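Local coordinates for mitochondrial RNA-binding protein 1 (Trypanosoma brucei, PDB 2GIA), which binds guide RNA in a complex with mitochondrial RNA-binding protein 2 and acts as an RNA matchmaker in trypanosome mitochondrial RNA editing, at the interface of chains B and A. Numbering follows the deposited sequence. Chains: chain A, mitochondrial RNA-binding protein 1; chain B, mitochondrial RNA-binding protein 2.

The interface of chains B and A. Residues chain B 103, 106-107, 110, 112; chain A 101, 103-106, 129-130, 132-133, 136.
B:Arg112, in the loop after a short helix of MRP2, spans this heteromeric MRP1/MRP2 interface and lays its guanidinium across the start of an MRP1 helix. Its CG stands anti to the backbone N (chi1 -179°) and the chain runs on extended until it bends at chi3 (-72°), turning the flat group over A:Ala132. The methyl CB of A:Ala132 sits beneath the centre of one guanidinium face, 3.7 Å from CZ. At its edge, NH2 forms a salt bridge of 2.9 Å with the carboxylate oxygen OE1 of A:Glu136. The groups meet tip to tip with their planes turned 56° apart; OE1 lies close to the guanidinium plane, but NH2 comes to it from above the carboxylate plane, along a clearly bent N-H···O line. OE1 also takes a short hydrogen bond of 2.5 Å from the phenol OH of A:Tyr106 on its anti lone pair; this second-shell grip should hold the carboxylate in place and, with the arginine, favour its charged form.

The compact apolar part centres on A:Val133, whose two methyls divide the work. CG1, anti to the backbone N, touches CB of B:Leu106 at 3.8 Å, while CG2 packs against CB of B:Ala107 and the CD methylene of B:Arg112. Beside it, CB of B:Ala103 rests on the backbone O of A:His130.

The other side is looser and water-mediated. Water 1 joins B:Glu110 OE1 to A:Glu136 OE2, oxygens 4.0 Å apart whose like charges it may cushion. Water 3 links the same OE2 to NE of B:Arg112, and water 2 bridges NH1 and NH2 of B:Arg112 to A:Gly105, its oxygen 2.9 Å from the backbone O of that residue. The neighbouring loop at A:Ala103 and A:Gln104 is poorly ordered.

In the fold, helix 100-109 of MRP2 and its following loop face the first turns of MRP1 helix 130-145, with the turn between MRP1 strands 96-101 and 105-109 flanking the arginine tip.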
loop_
_atom_site.group_PDB
_atom_site.type_symbol
_atom_site.label_atom_id
_atom_site.label_comp_id
_atom_site.label_asym_id
_atom_site.label_seq_id
_atom_site.Cartn_x
_atom_site.Cartn_y
_atom_site.Cartn_z
ATOM N N ALA B 103 13.610 8.419 -3.659
ATOM C CA ALA B 103 12.630 9.497 -3.401
ATOM C C ALA B 103 12.668 10.572 -4.483
ATOM O O ALA B 103 11.655 11.221 -4.745
ATOM C CB ALA B 103 12.874 10.146 -1.999
ATOM N N LEU B 106 10.643 9.138 -7.314
ATOM C CA LEU B 106 9.241 9.185 -6.860
ATOM C C LEU B 106 8.684 10.618 -6.903
ATOM O O LEU B 106 7.528 10.836 -7.269
ATOM C CB LEU B 106 9.140 8.619 -5.432
ATOM C CG LEU B 106 9.188 7.089 -5.363
ATOM C CD1 LEU B 106 9.400 6.714 -3.829
ATOM C CD2 LEU B 106 7.836 6.434 -5.921
ATOM N N ALA B 107 9.512 11.608 -6.564
ATOM C CA ALA B 107 9.043 12.993 -6.592
ATOM C C ALA B 107 8.644 13.390 -8.013
ATOM O O ALA B 107 7.663 14.137 -8.220
ATOM C CB ALA B 107 10.132 13.966 -6.057
ATOM N N GLU B 110 5.328 11.418 -8.931
ATOM C CA GLU B 110 4.214 11.921 -8.153
ATOM C C GLU B 110 3.875 13.362 -8.475
ATOM O O GLU B 110 2.955 13.922 -7.882
ATOM C CB GLU B 110 4.504 11.721 -6.637
ATOM C CG GLU B 110 4.579 10.201 -6.326
ATOM C CD GLU B 110 4.895 9.887 -4.889
ATOM O OE1 GLU B 110 4.849 10.829 -4.065
ATOM O OE2 GLU B 110 5.221 8.707 -4.596
ATOM N N ARG B 112 5.665 16.163 -7.955
ATOM C CA ARG B 112 6.200 17.227 -7.118
ATOM C C ARG B 112 7.443 17.826 -7.729
ATOM O O ARG B 112 7.772 18.984 -7.489
ATOM C CB ARG B 112 6.517 16.659 -5.706
ATOM C CG ARG B 112 7.050 17.648 -4.751
ATOM C CD ARG B 112 7.381 16.965 -3.396
ATOM N NE ARG B 112 6.230 16.567 -2.582
ATOM C CZ ARG B 112 5.559 17.402 -1.780
ATOM N NH1 ARG B 112 5.915 18.679 -1.701
ATOM N NH2 ARG B 112 4.567 16.963 -1.007
ATOM N N LYS A 101 1.017 21.052 6.177
ATOM C CA LYS A 101 1.538 20.893 4.814
ATOM C C LYS A 101 1.814 22.264 4.243
ATOM O O LYS A 101 0.994 23.166 4.406
ATOM C CB LYS A 101 0.518 20.132 3.940
ATOM C CG LYS A 101 1.021 19.772 2.506
ATOM C CD LYS A 101 0.131 18.700 1.886
ATOM C CE LYS A 101 0.727 18.144 0.583
ATOM N NZ LYS A 101 -0.126 17.015 0.150
ATOM N N ALA A 103 3.783 24.651 0.824
ATOM C CA ALA A 103 3.935 24.586 -0.626
ATOM C C ALA A 103 5.148 23.743 -0.989
ATOM O O ALA A 103 5.122 23.054 -1.991
ATOM C CB ALA A 103 4.094 26.007 -1.234
ATOM N N GLN A 104 6.206 23.791 -0.187
ATOM C CA GLN A 104 7.405 22.998 -0.502
ATOM C C GLN A 104 7.469 21.597 0.138
ATOM O O GLN A 104 8.267 20.737 -0.294
ATOM C CB GLN A 104 8.655 23.765 -0.094
ATOM C CG GLN A 104 8.824 25.110 -0.795
ATOM C CD GLN A 104 9.038 24.949 -2.284
ATOM O OE1 GLN A 104 9.903 24.177 -2.717
ATOM N NE2 GLN A 104 8.253 25.676 -3.084
ATOM N N GLY A 105 6.636 21.359 1.151
ATOM C CA GLY A 105 6.679 20.074 1.825
ATOM C C GLY A 105 5.888 20.052 3.109
ATOM O O GLY A 105 4.666 20.318 3.082
ATOM N N TYR A 106 6.554 19.746 4.226
ATOM C CA TYR A 106 5.868 19.684 5.523
ATOM C C TYR A 106 6.682 20.409 6.578
ATOM O O TYR A 106 7.909 20.484 6.475
ATOM C CB TYR A 106 5.632 18.215 5.943
ATOM C CG TYR A 106 4.714 17.502 4.959
ATOM C CD1 TYR A 106 3.315 17.577 5.090
ATOM C CD2 TYR A 106 5.236 16.800 3.896
ATOM C CE1 TYR A 106 2.456 16.956 4.152
ATOM C CE2 TYR A 106 4.375 16.166 2.936
ATOM C CZ TYR A 106 3.004 16.255 3.080
ATOM O OH TYR A 106 2.179 15.623 2.176
ATOM N N ASN A 129 10.671 19.109 -0.673
ATOM C CA ASN A 129 11.076 18.430 -1.900
ATOM C C ASN A 129 11.168 16.907 -1.749
ATOM O O ASN A 129 10.217 16.286 -1.272
ATOM C CB ASN A 129 12.398 19.047 -2.365
ATOM C CG ASN A 129 12.284 20.545 -2.456
ATOM O OD1 ASN A 129 11.328 21.059 -3.043
ATOM N ND2 ASN A 129 13.207 21.251 -1.847
ATOM N N HIS A 130 12.274 16.292 -2.156
ATOM C CA HIS A 130 12.330 14.822 -2.082
ATOM C C HIS A 130 12.215 14.309 -0.643
ATOM O O HIS A 130 11.812 13.162 -0.437
ATOM C CB HIS A 130 13.604 14.270 -2.770
ATOM C CG HIS A 130 14.871 14.726 -2.124
ATOM N ND1 HIS A 130 15.541 13.977 -1.184
ATOM C CD2 HIS A 130 15.586 15.866 -2.277
ATOM C CE1 HIS A 130 16.615 14.632 -0.783
ATOM N NE2 HIS A 130 16.665 15.783 -1.431
ATOM N N ALA A 132 10.101 15.550 1.467
ATOM C CA ALA A 132 8.646 15.540 1.731
ATOM C C ALA A 132 8.104 14.200 1.189
ATOM O O ALA A 132 7.231 13.580 1.790
ATOM C CB ALA A 132 7.941 16.704 0.987
ATOM N N VAL A 133 8.626 13.753 0.040
ATOM C CA VAL A 133 8.187 12.447 -0.510
ATOM C C VAL A 133 8.624 11.301 0.436
ATOM O O VAL A 133 7.863 10.378 0.738
ATOM C CB VAL A 133 8.806 12.226 -1.891
ATOM C CG1 VAL A 133 8.470 10.783 -2.420
ATOM C CG2 VAL A 133 8.267 13.328 -2.834
ATOM N N GLU A 136 6.214 11.377 3.448
ATOM C CA GLU A 136 4.903 10.832 3.085
ATOM C C GLU A 136 4.950 9.296 2.986
ATOM O O GLU A 136 4.072 8.608 3.542
ATOM C CB GLU A 136 4.442 11.392 1.712
ATOM C CG GLU A 136 4.055 12.893 1.732
ATOM C CD GLU A 136 3.910 13.514 0.337
ATOM O OE1 GLU A 136 3.336 14.617 0.252
ATOM O OE2 GLU A 136 4.384 12.917 -0.670
HETATM O O HOH W 1 4.182 10.376 -1.626
HETATM O O HOH W 2 3.850 19.551 0.375
HETATM O O HOH W 3 4.727 14.010 -3.077
#